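Local structure of BtrN (Bacillus circulans, 4M7S) at residues 3-8 with 174-179; 43-48 with 79-84; 49-54 with 203-208; 166-171 with 241-246. The protein catalyses the radical S-adenosylmethionine-dependent two-electron oxidation of 2-deoxy-scyllo-inosamine to amino-dideoxy-scyllo-inosose in butirosin biosynthesis, using two [4Fe-4S] clusters. All coordinates share one frame; numbering follows the deposited sequence.

Contact 1. Residues 3-8 with 174-179; sequences KLFSMI and NLAVVT
M7 and I8 pair in parallel with L175 and A176; M7 CA is 5.0 Å from L175 CA. The N-H of A176 bonds to M7 O, and just before this pairing N174 O takes two donors from segment 3-8: M7 N at 3.0 Å, nearly straight on to the carbonyl, and S6 N at 2.8 Å, from a tilted direction. S6 OG adds a weak third bond to that oxygen. I8 CA and L175 CA each bring a hydrogen toward a carbonyl oxygen across the gap, A176 O and M7 O respectively. This pairing joins strand 7-10, the first strand of the AdoMet radical fold, to strand 175-178 of the iron-sulfur domain, so that one sheet runs through both. Side chains alternate between its faces. On one, CG of M7, a selenomethionine, lies 3.5 Å from L175 CD2, their side chains running alongside each other. On the other, I8 CD1 reaches V178 CG2 at 3.8 Å, and the methyl of A176, small enough to fit beneath a ring, sits 4.0 Å from F5 CD2 over one ring face, offset toward the rim; L4 CG lies over the opposite face. Near the N-terminus the long K3 chain bends only at its end (chi4 -62°), which carries NZ to N174 OD1 at 2.8 Å and to its neighbour's carbonyl, L4 O. The amide nitrogen of N174 turns to Q241.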
loop_
_atom_site.group_PDB
_atom_site.type_symbol
_atom_site.label_atom_id
_atom_site.label_comp_id
_atom_site.label_asym_id
_atom_site.label_seq_id
_atom_site.Cartn_x
_atom_site.Cartn_y
_atom_site.Cartn_z
ATOM N N LYS A 3 4.754 -6.880 16.273
ATOM C CA LYS A 3 5.084 -5.571 15.712
ATOM C C LYS A 3 4.006 -5.058 14.745
ATOM O O LYS A 3 3.586 -5.775 13.832
ATOM C CB LYS A 3 6.448 -5.644 15.020
ATOM C CG LYS A 3 6.779 -4.466 14.127
ATOM C CD LYS A 3 7.946 -4.794 13.203
ATOM C CE LYS A 3 8.041 -3.795 12.054
ATOM N NZ LYS A 3 6.822 -3.800 11.184
ATOM N N LEU A 4 3.559 -3.820 14.947
ATOM C CA LEU A 4 2.585 -3.208 14.046
ATOM C C LEU A 4 3.204 -3.033 12.663
ATOM O O LEU A 4 4.429 -2.963 12.531
ATOM C CB LEU A 4 2.139 -1.847 14.584
ATOM C CG LEU A 4 0.880 -1.213 13.979
ATOM C CD1 LEU A 4 -0.368 -1.974 14.425
ATOM C CD2 LEU A 4 0.767 0.270 14.337
ATOM N N PHE A 5 2.364 -2.962 11.633
ATOM C CA PHE A 5 2.843 -2.678 10.285
ATOM C C PHE A 5 3.602 -1.351 10.268
ATOM O O PHE A 5 3.302 -0.448 11.046
ATOM C CB PHE A 5 1.680 -2.645 9.287
ATOM C CG PHE A 5 0.470 -1.903 9.789
ATOM C CD1 PHE A 5 0.366 -0.526 9.634
ATOM C CD2 PHE A 5 -0.565 -2.587 10.411
ATOM C CE1 PHE A 5 -0.745 0.156 10.108
ATOM C CE2 PHE A 5 -1.680 -1.917 10.880
ATOM C CZ PHE A 5 -1.769 -0.540 10.732
ATOM N N SER A 6 4.596 -1.244 9.394
ATOM C CA SER A 6 5.389 -0.030 9.311
ATOM C C SER A 6 4.948 0.797 8.105
ATOM O O SER A 6 5.251 1.984 8.012
ATOM C CB SER A 6 6.879 -0.367 9.222
ATOM O OG SER A 6 7.171 -1.002 7.992
HETATM N N MSE A 7 4.222 0.157 7.189
HETATM C CA MSE A 7 3.682 0.819 6.001
HETATM C C MSE A 7 2.240 0.373 5.812
HETATM O O MSE A 7 1.918 -0.814 5.965
HETATM C CB MSE A 7 4.515 0.491 4.752
HETATM C CG MSE A 7 3.784 0.744 3.408
HETATM SE SE MSE A 7 3.506 2.639 2.898
HETATM C CE MSE A 7 5.280 2.992 2.145
ATOM N N ILE A 8 1.361 1.324 5.522
ATOM C CA ILE A 8 0.000 0.976 5.147
ATOM C C ILE A 8 -0.328 1.614 3.803
ATOM O O ILE A 8 -0.088 2.810 3.604
ATOM C CB ILE A 8 -1.035 1.370 6.225
ATOM C CG1 ILE A 8 -2.450 1.040 5.744
ATOM C CG2 ILE A 8 -0.931 2.856 6.589
ATOM C CD1 ILE A 8 -3.458 0.988 6.864
ATOM N N ASN A 174 5.222 -6.324 7.723
ATOM C CA ASN A 174 5.491 -4.883 7.661
ATOM C C ASN A 174 4.412 -4.044 6.986
ATOM O O ASN A 174 4.363 -2.824 7.151
ATOM C CB ASN A 174 6.811 -4.629 6.924
ATOM C CG ASN A 174 8.009 -5.088 7.710
ATOM O OD1 ASN A 174 8.202 -4.678 8.851
ATOM N ND2 ASN A 174 8.814 -5.962 7.114
ATOM N N LEU A 175 3.558 -4.696 6.214
ATOM C CA LEU A 175 2.685 -3.978 5.295
ATOM C C LEU A 175 1.251 -4.439 5.452
ATOM O O LEU A 175 0.973 -5.644 5.485
ATOM C CB LEU A 175 3.161 -4.233 3.858
ATOM C CG LEU A 175 2.612 -3.505 2.623
ATOM C CD1 LEU A 175 1.730 -4.425 1.800
ATOM C CD2 LEU A 175 1.883 -2.215 2.984
ATOM N N ALA A 176 0.344 -3.473 5.574
ATOM C CA ALA A 176 -1.081 -3.730 5.426
ATOM C C ALA A 176 -1.578 -2.974 4.194
ATOM O O ALA A 176 -1.179 -1.828 3.962
ATOM C CB ALA A 176 -1.848 -3.277 6.673
ATOM N N VAL A 177 -2.455 -3.607 3.416
ATOM C CA VAL A 177 -3.118 -2.928 2.315
ATOM C C VAL A 177 -4.591 -2.795 2.648
ATOM O O VAL A 177 -5.197 -3.749 3.119
ATOM C CB VAL A 177 -2.991 -3.721 0.993
ATOM C CG1 VAL A 177 -3.766 -3.024 -0.132
ATOM C CG2 VAL A 177 -1.540 -3.862 0.600
ATOM N N VAL A 178 -5.163 -1.615 2.404
ATOM C CA VAL A 178 -6.602 -1.398 2.558
ATOM C C VAL A 178 -7.189 -1.017 1.187
ATOM O O VAL A 178 -6.772 -0.028 0.588
ATOM C CB VAL A 178 -6.875 -0.264 3.566
ATOM C CG1 VAL A 178 -8.379 0.031 3.673
ATOM C CG2 VAL A 178 -6.277 -0.592 4.925
ATOM N N THR A 179 -8.137 -1.812 0.688
ATOM C CA THR A 179 -8.714 -1.607 -0.632
ATOM C C THR A 179 -9.812 -0.559 -0.567
ATOM O O THR A 179 -10.158 -0.098 0.533
ATOM C CB THR A 179 -9.314 -2.905 -1.197
ATOM O OG1 THR A 179 -10.487 -3.251 -0.447
ATOM C CG2 THR A 179 -8.282 -4.051 -1.135
#

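Contact 2. Residues 43-48 with 79-84; sequences TLMEQL and TEYIPR
The ring of Y81 presents one face to M45, whose CB sits over it 3.8 Å from the ring centroid and 24° off the normal, a CH-pi contact. The methylene is displaced toward the rim, closest to Y81 CG at 3.5 Å. A flat aromatic suits this place because it can lie against the helix backbone: Y81 CD1 is 3.7 Å from M45 O. Farther out along the ring, E46 runs beside the tyrosine, its CG 3.8 Å from Y81 CE1, while its carboxylate, turned 63° from the ring plane, forms a salt bridge with K42. From its CB the M45 chain folds away from the tyrosine, bending at chi2 (-58°), and the selenium of this selenomethionine comes near I82 CD1. I82, the first residue beyond helix 71-81, crosses L48 at a slant. The CG2 methyl of its beta branch lies 3.8 Å from L48 CB and touches the L48 carbonyl group, while CD1 meets L48 CD1. M45, L48 and I82 all touch I57 of strand 56-58. Helix 38-50 packed on the end of helix 71-81, over the strand between them in sequence, is typical of the partial TIM barrel of radical SAM enzymes.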
loop_
_atom_site.group_PDB
_atom_site.type_symbol
_atom_site.label_atom_id
_atom_site.label_comp_id
_atom_site.label_asym_id
_atom_site.label_seq_id
_atom_site.Cartn_x
_atom_site.Cartn_y
_atom_site.Cartn_z
ATOM N N THR A 43 -12.896 6.565 9.132
ATOM C CA THR A 43 -12.744 5.562 10.188
ATOM C C THR A 43 -11.345 4.945 10.172
ATOM O O THR A 43 -10.829 4.588 11.217
ATOM C CB THR A 43 -13.871 4.466 10.281
ATOM O OG1 THR A 43 -13.309 3.155 10.147
ATOM C CG2 THR A 43 -14.946 4.651 9.266
ATOM N N LEU A 44 -10.724 4.843 9.000
ATOM C CA LEU A 44 -9.334 4.382 8.951
ATOM C C LEU A 44 -8.403 5.360 9.674
ATOM O O LEU A 44 -7.501 4.945 10.411
ATOM C CB LEU A 44 -8.855 4.198 7.509
ATOM C CG LEU A 44 -7.393 3.742 7.400
ATOM C CD1 LEU A 44 -7.167 2.377 8.084
ATOM C CD2 LEU A 44 -6.940 3.685 5.953
HETATM N N MSE A 45 -8.609 6.657 9.446
HETATM C CA MSE A 45 -7.832 7.680 10.146
HETATM C C MSE A 45 -7.996 7.553 11.666
HETATM O O MSE A 45 -7.029 7.673 12.416
HETATM C CB MSE A 45 -8.239 9.094 9.683
HETATM C CG MSE A 45 -7.793 9.454 8.252
HETATM SE SE MSE A 45 -5.851 9.314 8.007
HETATM C CE MSE A 45 -5.813 7.589 7.119
ATOM N N GLU A 46 -9.228 7.318 12.109
ATOM C CA GLU A 46 -9.526 7.204 13.529
ATOM C C GLU A 46 -8.841 5.994 14.134
ATOM O O GLU A 46 -8.405 6.030 15.285
ATOM C CB GLU A 46 -11.036 7.089 13.745
ATOM C CG GLU A 46 -11.813 8.348 13.392
ATOM C CD GLU A 46 -13.308 8.111 13.416
ATOM O OE1 GLU A 46 -13.722 6.929 13.327
ATOM O OE2 GLU A 46 -14.065 9.101 13.526
ATOM N N GLN A 47 -8.782 4.910 13.369
ATOM C CA GLN A 47 -8.156 3.685 13.856
ATOM C C GLN A 47 -6.651 3.859 13.911
ATOM O O GLN A 47 -6.011 3.470 14.892
ATOM C CB GLN A 47 -8.519 2.493 12.964
ATOM C CG GLN A 47 -10.010 2.184 12.965
ATOM C CD GLN A 47 -10.358 1.077 11.996
ATOM O OE1 GLN A 47 -9.472 0.359 11.509
ATOM N NE2 GLN A 47 -11.644 0.937 11.696
ATOM N N LEU A 48 -6.094 4.459 12.862
ATOM C CA LEU A 48 -4.655 4.687 12.803
ATOM C C LEU A 48 -4.268 5.694 13.873
ATOM O O LEU A 48 -3.194 5.607 14.482
ATOM C CB LEU A 48 -4.215 5.147 11.401
ATOM C CG LEU A 48 -4.242 4.109 10.276
ATOM C CD1 LEU A 48 -3.723 4.720 8.953
ATOM C CD2 LEU A 48 -3.414 2.864 10.657
ATOM N N THR A 79 -2.461 14.483 8.358
ATOM C CA THR A 79 -1.729 15.436 9.186
ATOM C C THR A 79 -2.467 15.719 10.505
ATOM O O THR A 79 -1.849 16.046 11.530
ATOM C CB THR A 79 -1.476 16.758 8.405
ATOM O OG1 THR A 79 -0.710 16.477 7.224
ATOM C CG2 THR A 79 -0.728 17.760 9.244
ATOM N N GLU A 80 -3.792 15.586 10.480
ATOM C CA GLU A 80 -4.608 15.849 11.673
ATOM C C GLU A 80 -4.656 14.632 12.579
ATOM O O GLU A 80 -4.520 14.747 13.798
ATOM C CB GLU A 80 -6.037 16.223 11.275
ATOM C CG GLU A 80 -6.361 17.699 11.371
ATOM C CD GLU A 80 -6.716 18.130 12.781
ATOM O OE1 GLU A 80 -6.143 19.133 13.255
ATOM O OE2 GLU A 80 -7.574 17.472 13.411
ATOM N N TYR A 81 -4.863 13.468 11.972
ATOM C CA TYR A 81 -5.058 12.229 12.715
ATOM C C TYR A 81 -3.750 11.530 13.073
ATOM O O TYR A 81 -3.600 11.014 14.182
ATOM C CB TYR A 81 -5.969 11.271 11.934
ATOM C CG TYR A 81 -7.446 11.593 12.060
ATOM C CD1 TYR A 81 -8.185 11.122 13.135
ATOM C CD2 TYR A 81 -8.091 12.386 11.114
ATOM C CE1 TYR A 81 -9.531 11.407 13.258
ATOM C CE2 TYR A 81 -9.432 12.688 11.230
ATOM C CZ TYR A 81 -10.150 12.191 12.302
ATOM O OH TYR A 81 -11.488 12.488 12.417
ATOM N N ILE A 82 -2.812 11.506 12.132
ATOM C CA ILE A 82 -1.549 10.795 12.326
ATOM C C ILE A 82 -0.335 11.653 11.929
ATOM O O ILE A 82 0.391 11.323 10.992
ATOM C CB ILE A 82 -1.553 9.441 11.569
ATOM C CG1 ILE A 82 -1.956 9.633 10.105
ATOM C CG2 ILE A 82 -2.534 8.464 12.218
ATOM C CD1 ILE A 82 -1.909 8.334 9.273
ATOM N N PRO A 83 -0.110 12.764 12.654
ATOM C CA PRO A 83 0.934 13.716 12.258
ATOM C C PRO A 83 2.358 13.145 12.354
ATOM O O PRO A 83 3.267 13.704 11.736
ATOM C CB PRO A 83 0.746 14.880 13.248
ATOM C CG PRO A 83 0.073 14.275 14.434
ATOM C CD PRO A 83 -0.805 13.178 13.886
ATOM N N ARG A 84 2.547 12.064 13.111
ATOM C CA ARG A 84 3.844 11.377 13.153
ATOM C C ARG A 84 4.091 10.506 11.909
ATOM O O ARG A 84 5.233 10.175 11.598
ATOM C CB ARG A 84 3.963 10.482 14.389
ATOM C CG ARG A 84 3.759 11.163 15.723
ATOM C CD ARG A 84 3.884 10.142 16.862
ATOM N NE ARG A 84 5.243 9.609 16.979
ATOM C CZ ARG A 84 5.541 8.357 17.322
ATOM N NH1 ARG A 84 4.577 7.477 17.578
ATOM N NH2 ARG A 84 6.812 7.981 17.398
#

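Contact 3. Residues 49-54 with 203-208; sequences SSLDFA and QHISDI
S50 and H204 meet through two first torsions: S50 OG stands between its own backbone N and carbonyl carbon (chi1 70°), while H204 CG lies anti to the backbone N (chi1 -161°), toward the end of helix 38-50. H204 is the N-cap of helix 205-209. Its ND1 accepts from S206 N at 2.9 Å, with an N-H...N angle of 164° and the donor in the ring plane. With ND1 acting as an acceptor, this pattern is consistent with the proton on NE2, which donates to S50 OG at 2.8 Å, also almost in the ring plane. The two bonds grip the ring at both nitrogens and fix its rotation, a task for which histidine, with one donor and one acceptor nitrogen, is well suited. S50 OG bonds to Q47 O one turn back in its helix. That helix, 38-50, ends in a Schellman motif: D52 has positive phi and its N-H returns to S49 O. The contact thus ties the end of a helix of the AdoMet radical domain to the start of one in the iron-sulfur domain. Q47 adds a further link, its OE1 accepting from I205 N. Beside the polar pair, L51 and H204 run alongside each other in opposite senses, with L51 CG at the ring edge near CE1. The forked end of L51 lets each methyl find a different neighbour: CD1 is 4.1 Å from I205 CG2, the two side chains crossing at about a right angle, and CD2 rests 3.7 Å from S206 CB.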
loop_
_atom_site.group_PDB
_atom_site.type_symbol
_atom_site.label_atom_id
_atom_site.label_comp_id
_atom_site.label_asym_id
_atom_site.label_seq_id
_atom_site.Cartn_x
_atom_site.Cartn_y
_atom_site.Cartn_z
ATOM N N SER A 49 -5.163 6.644 14.130
ATOM C CA SER A 49 -4.917 7.617 15.191
ATOM C C SER A 49 -4.902 6.967 16.572
ATOM O O SER A 49 -4.101 7.340 17.427
ATOM C CB SER A 49 -5.955 8.744 15.160
ATOM O OG SER A 49 -5.556 9.779 16.020
ATOM N N SER A 50 -5.800 6.009 16.791
ATOM C CA SER A 50 -5.887 5.309 18.073
ATOM C C SER A 50 -4.626 4.462 18.337
ATOM O O SER A 50 -4.377 4.019 19.460
ATOM C CB SER A 50 -7.115 4.403 18.087
ATOM O OG SER A 50 -6.939 3.304 17.204
ATOM N N LEU A 51 -3.836 4.238 17.295
ATOM C CA LEU A 51 -2.582 3.490 17.417
ATOM C C LEU A 51 -1.372 4.426 17.491
ATOM O O LEU A 51 -0.244 3.961 17.580
ATOM C CB LEU A 51 -2.410 2.553 16.216
ATOM C CG LEU A 51 -3.419 1.421 16.021
ATOM C CD1 LEU A 51 -3.355 0.876 14.587
ATOM C CD2 LEU A 51 -3.179 0.297 17.040
ATOM N N ASP A 52 -1.605 5.738 17.444
ATOM C CA ASP A 52 -0.514 6.708 17.306
ATOM C C ASP A 52 0.425 6.306 16.158
ATOM O O ASP A 52 1.651 6.368 16.283
ATOM C CB ASP A 52 0.267 6.839 18.620
ATOM C CG ASP A 52 1.128 8.094 18.671
ATOM O OD1 ASP A 52 0.992 8.956 17.779
ATOM O OD2 ASP A 52 1.936 8.218 19.617
ATOM N N PHE A 53 -0.166 5.881 15.047
ATOM C CA PHE A 53 0.595 5.361 13.913
ATOM C C PHE A 53 1.663 6.333 13.399
ATOM O O PHE A 53 1.365 7.484 13.065
ATOM C CB PHE A 53 -0.338 4.973 12.774
ATOM C CG PHE A 53 0.378 4.406 11.589
ATOM C CD1 PHE A 53 1.045 3.186 11.684
ATOM C CD2 PHE A 53 0.399 5.091 10.387
ATOM C CE1 PHE A 53 1.718 2.660 10.592
ATOM C CE2 PHE A 53 1.069 4.577 9.294
ATOM C CZ PHE A 53 1.725 3.361 9.393
ATOM N N ALA A 54 2.904 5.858 13.338
ATOM C CA ALA A 54 4.038 6.706 12.991
ATOM C C ALA A 54 4.897 6.096 11.893
ATOM O O ALA A 54 6.071 6.439 11.765
ATOM C CB ALA A 54 4.890 6.989 14.238
ATOM N N GLN A 203 -14.294 -3.745 11.564
ATOM C CA GLN A 203 -13.388 -4.203 12.603
ATOM C C GLN A 203 -12.144 -3.330 12.626
ATOM O O GLN A 203 -11.715 -2.830 11.590
ATOM C CB GLN A 203 -13.003 -5.662 12.331
ATOM C CG GLN A 203 -12.147 -6.312 13.392
ATOM C CD GLN A 203 -12.080 -7.820 13.225
ATOM O OE1 GLN A 203 -12.104 -8.335 12.102
ATOM N NE2 GLN A 203 -12.015 -8.535 14.342
ATOM N N HIS A 204 -11.576 -3.139 13.812
ATOM C CA HIS A 204 -10.389 -2.311 13.965
ATOM C C HIS A 204 -9.197 -2.933 13.258
ATOM O O HIS A 204 -8.964 -4.142 13.341
ATOM C CB HIS A 204 -10.068 -2.099 15.446
ATOM C CG HIS A 204 -9.174 -0.924 15.708
ATOM N ND1 HIS A 204 -7.842 -0.913 15.372
ATOM C CD2 HIS A 204 -9.428 0.273 16.296
ATOM C CE1 HIS A 204 -7.309 0.248 15.719
ATOM N NE2 HIS A 204 -8.248 0.982 16.288
ATOM N N ILE A 205 -8.432 -2.102 12.562
ATOM C CA ILE A 205 -7.329 -2.621 11.776
ATOM C C ILE A 205 -6.263 -3.264 12.653
ATOM O O ILE A 205 -5.531 -4.139 12.194
ATOM C CB ILE A 205 -6.710 -1.556 10.867
ATOM C CG1 ILE A 205 -5.801 -2.234 9.828
ATOM C CG2 ILE A 205 -5.993 -0.494 11.701
ATOM C CD1 ILE A 205 -5.208 -1.302 8.828
ATOM N N SER A 206 -6.186 -2.855 13.919
ATOM C CA SER A 206 -5.230 -3.481 14.814
ATOM C C SER A 206 -5.667 -4.904 15.130
ATOM O O SER A 206 -4.834 -5.804 15.279
ATOM C CB SER A 206 -5.104 -2.691 16.115
ATOM O OG SER A 206 -4.204 -3.340 16.991
ATOM N N ASP A 207 -6.977 -5.097 15.271
ATOM C CA ASP A 207 -7.528 -6.419 15.563
ATOM C C ASP A 207 -7.403 -7.349 14.357
ATOM O O ASP A 207 -7.236 -8.556 14.508
ATOM C CB ASP A 207 -8.992 -6.308 15.987
ATOM C CG ASP A 207 -9.159 -5.617 17.327
ATOM O OD1 ASP A 207 -8.275 -5.769 18.195
ATOM O OD2 ASP A 207 -10.180 -4.926 17.508
ATOM N N ILE A 208 -7.513 -6.778 13.160
ATOM C CA ILE A 208 -7.321 -7.541 11.938
ATOM C C ILE A 208 -5.857 -7.954 11.827
ATOM O O ILE A 208 -5.543 -9.124 11.611
ATOM C CB ILE A 208 -7.734 -6.712 10.707
ATOM C CG1 ILE A 208 -9.247 -6.454 10.732
ATOM C CG2 ILE A 208 -7.326 -7.407 9.413
ATOM C CD1 ILE A 208 -9.693 -5.383 9.743
#

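Contact 4. Residues 166-171 with 241-246; sequences NMSCMV and QTEEQY. With SF4 (iron/sulfur cluster), chain B.
S168 is held at both its backbone N-H and its hydroxyl by the segment 241-246. The two chains run nearly antiparallel beside the [4Fe-4S] cluster of the SPASM-type iron-sulfur domain. S168 N donates to E244 OE1 at 3.1 Å, meeting the oxygen on the syn side, 21° out of the carboxylate plane. The E244 chain is bent at chi2 (74°), and its other oxygen, OE2, lies 3.1 Å from S168 OG. That hydroxyl accepts from E243 N in an almost straight bond (174°), so a small side chain with an oxygen close to the backbone satisfies an N-H at the start of the 3-10 turn 243-246. S168 O is taken by R226. One residue beyond the cysteine, M170 N donates to Q241 O, nearly in line with the carbonyl; M170 CB and CG also touch this oxygen. The glutamine's OE1 finds its donor in N174 ND2, and T242 OG1 is bonded to V238 O, while the T242 methyl CG2 packs near S168 O. C169 points away from segment 241-246, its SG anti to the backbone N, toward the cluster. The residues before and after the cysteine, S168 and M170, thus both donate their N-H to segment 241-246. V171 N donates to C169 SG at 3.4 Å, a capping bond ahead of helix 171-174, and the same sulfur binds the cluster iron FE4.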
loop_
_atom_site.group_PDB
_atom_site.type_symbol
_atom_site.label_atom_id
_atom_site.label_comp_id
_atom_site.label_asym_id
_atom_site.label_seq_id
_atom_site.Cartn_x
_atom_site.Cartn_y
_atom_site.Cartn_z
ATOM N N ASN A 166 10.287 -22.124 -0.861
ATOM C CA ASN A 166 10.926 -22.127 0.451
ATOM C C ASN A 166 11.499 -20.768 0.850
ATOM O O ASN A 166 12.145 -20.643 1.887
ATOM C CB ASN A 166 12.028 -23.186 0.497
ATOM C CG ASN A 166 11.495 -24.585 0.271
ATOM O OD1 ASN A 166 10.354 -24.885 0.619
ATOM N ND2 ASN A 166 12.317 -25.449 -0.316
HETATM N N MSE A 167 11.269 -19.754 0.025
HETATM C CA MSE A 167 11.785 -18.429 0.334
HETATM C C MSE A 167 10.966 -17.744 1.412
HETATM O O MSE A 167 9.738 -17.841 1.441
HETATM C CB MSE A 167 11.798 -17.534 -0.897
HETATM C CG MSE A 167 12.702 -18.001 -2.003
HETATM SE SE MSE A 167 13.158 -16.524 -3.185
HETATM C CE MSE A 167 13.211 -17.509 -4.869
ATOM N N SER A 168 11.658 -17.036 2.292
ATOM C CA SER A 168 10.994 -16.219 3.290
ATOM C C SER A 168 10.376 -14.997 2.623
ATOM O O SER A 168 10.705 -14.652 1.484
ATOM C CB SER A 168 12.002 -15.734 4.319
ATOM O OG SER A 168 12.831 -14.741 3.742
ATOM N N CYS A 169 9.473 -14.345 3.340
ATOM C CA CYS A 169 9.004 -13.037 2.931
ATOM C C CYS A 169 8.443 -12.276 4.114
ATOM O O CYS A 169 7.581 -12.778 4.829
ATOM C CB CYS A 169 7.940 -13.120 1.849
ATOM S SG CYS A 169 7.376 -11.455 1.429
HETATM N N MSE A 170 8.929 -11.053 4.289
HETATM C CA MSE A 170 8.588 -10.244 5.446
HETATM C C MSE A 170 7.497 -9.219 5.157
HETATM O O MSE A 170 7.104 -8.485 6.055
HETATM C CB MSE A 170 9.834 -9.532 5.977
HETATM C CG MSE A 170 11.056 -10.422 6.126
HETATM SE SE MSE A 170 10.689 -11.998 7.199
HETATM C CE MSE A 170 9.925 -11.085 8.745
ATOM N N VAL A 171 7.013 -9.154 3.917
ATOM C CA VAL A 171 5.956 -8.181 3.576
ATOM C C VAL A 171 4.745 -8.254 4.522
ATOM O O VAL A 171 4.311 -7.218 5.044
ATOM C CB VAL A 171 5.507 -8.266 2.095
ATOM C CG1 VAL A 171 4.405 -7.226 1.791
ATOM C CG2 VAL A 171 6.705 -8.068 1.157
ATOM N N GLN A 241 11.802 -7.378 0.925
ATOM C CA GLN A 241 11.632 -7.900 2.286
ATOM C C GLN A 241 11.777 -9.419 2.390
ATOM O O GLN A 241 10.929 -10.108 2.960
ATOM C CB GLN A 241 10.312 -7.422 2.902
ATOM C CG GLN A 241 10.258 -5.915 3.115
ATOM C CD GLN A 241 8.989 -5.460 3.810
ATOM O OE1 GLN A 241 8.414 -6.188 4.617
ATOM N NE2 GLN A 241 8.547 -4.248 3.495
ATOM N N THR A 242 12.871 -9.927 1.834
ATOM C CA THR A 242 13.196 -11.341 1.918
ATOM C C THR A 242 14.596 -11.469 2.526
ATOM O O THR A 242 15.405 -10.541 2.404
ATOM C CB THR A 242 13.157 -11.990 0.526
ATOM O OG1 THR A 242 14.267 -11.527 -0.255
ATOM C CG2 THR A 242 11.844 -11.657 -0.198
ATOM N N GLU A 243 14.880 -12.589 3.194
ATOM C CA GLU A 243 16.234 -12.856 3.688
ATOM C C GLU A 243 17.188 -12.877 2.508
ATOM O O GLU A 243 18.343 -12.462 2.600
ATOM C CB GLU A 243 16.306 -14.222 4.372
ATOM C CG GLU A 243 15.422 -14.392 5.581
ATOM C CD GLU A 243 15.510 -15.792 6.163
ATOM O OE1 GLU A 243 15.263 -16.770 5.426
ATOM O OE2 GLU A 243 15.830 -15.911 7.357
ATOM N N GLU A 244 16.669 -13.371 1.393
ATOM C CA GLU A 244 17.417 -13.580 0.166
ATOM C C GLU A 244 17.934 -12.275 -0.448
ATOM O O GLU A 244 18.790 -12.296 -1.336
ATOM C CB GLU A 244 16.518 -14.314 -0.839
ATOM C CG GLU A 244 16.046 -15.712 -0.392
ATOM C CD GLU A 244 14.961 -15.693 0.686
ATOM O OE1 GLU A 244 14.490 -16.779 1.083
ATOM O OE2 GLU A 244 14.575 -14.598 1.140
ATOM N N GLN A 245 17.427 -11.145 0.042
ATOM C CA GLN A 245 17.674 -9.836 -0.576
ATOM C C GLN A 245 19.102 -9.280 -0.444
ATOM O O GLN A 245 19.481 -8.376 -1.194
ATOM C CB GLN A 245 16.681 -8.803 -0.036
ATOM C CG GLN A 245 17.157 -8.138 1.241
ATOM C CD GLN A 245 16.048 -7.428 1.982
ATOM O OE1 GLN A 245 14.988 -7.136 1.418
ATOM N NE2 GLN A 245 16.283 -7.146 3.256
ATOM N N TYR A 246 19.890 -9.798 0.499
ATOM C CA TYR A 246 21.268 -9.328 0.671
ATOM C C TYR A 246 22.193 -9.886 -0.406
ATOM O O TYR A 246 23.412 -9.708 -0.350
ATOM C CB TYR A 246 21.766 -9.595 2.093
ATOM C CG TYR A 246 20.997 -8.880 3.181
ATOM C CD1 TYR A 246 21.091 -7.503 3.341
ATOM C CD2 TYR A 246 20.197 -9.588 4.065
ATOM C CE1 TYR A 246 20.393 -6.852 4.347
ATOM C CE2 TYR A 246 19.496 -8.948 5.072
ATOM C CZ TYR A 246 19.599 -7.581 5.211
ATOM O OH TYR A 246 18.901 -6.945 6.218
HETATM FE FE1 SF4 B . 4.963 -12.551 -2.706
HETATM FE FE2 SF4 B . 3.527 -13.609 -0.697
HETATM FE FE3 SF4 B . 3.397 -10.990 -1.238
HETATM FE FE4 SF4 B . 5.567 -12.043 -0.115
HETATM S S1 SF4 B . 3.487 -11.919 0.868
HETATM S S2 SF4 B . 5.571 -10.521 -1.836
HETATM S S3 SF4 B . 5.718 -14.074 -1.168
HETATM S S4 SF4 B . 2.659 -12.662 -2.632
#

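In the fold
Contact 1 lies deepest, its centre about 7 Å from the centre of the chain, and is a strand pairing; contact 2 is a buried contact of helix 38-50 with the end of helix 71-81, made by apolar groups and a ring, without hydrogen bonds. Contact 3, at the surface, relies on a histidine-serine bond, and contact 4, by the cluster, chiefly on hydrogen bonds. Contacts 2 and 3 share helix 38-50 and are joined by Q47 OE1 to I205 N. The core of contact 1 reaches both: F5 and I8 pack on L48, and I8 also on I205 and F53. N174 to Q241 connects contact 1 with contact 4. Contacts 1 and 3 both bridge the two domains.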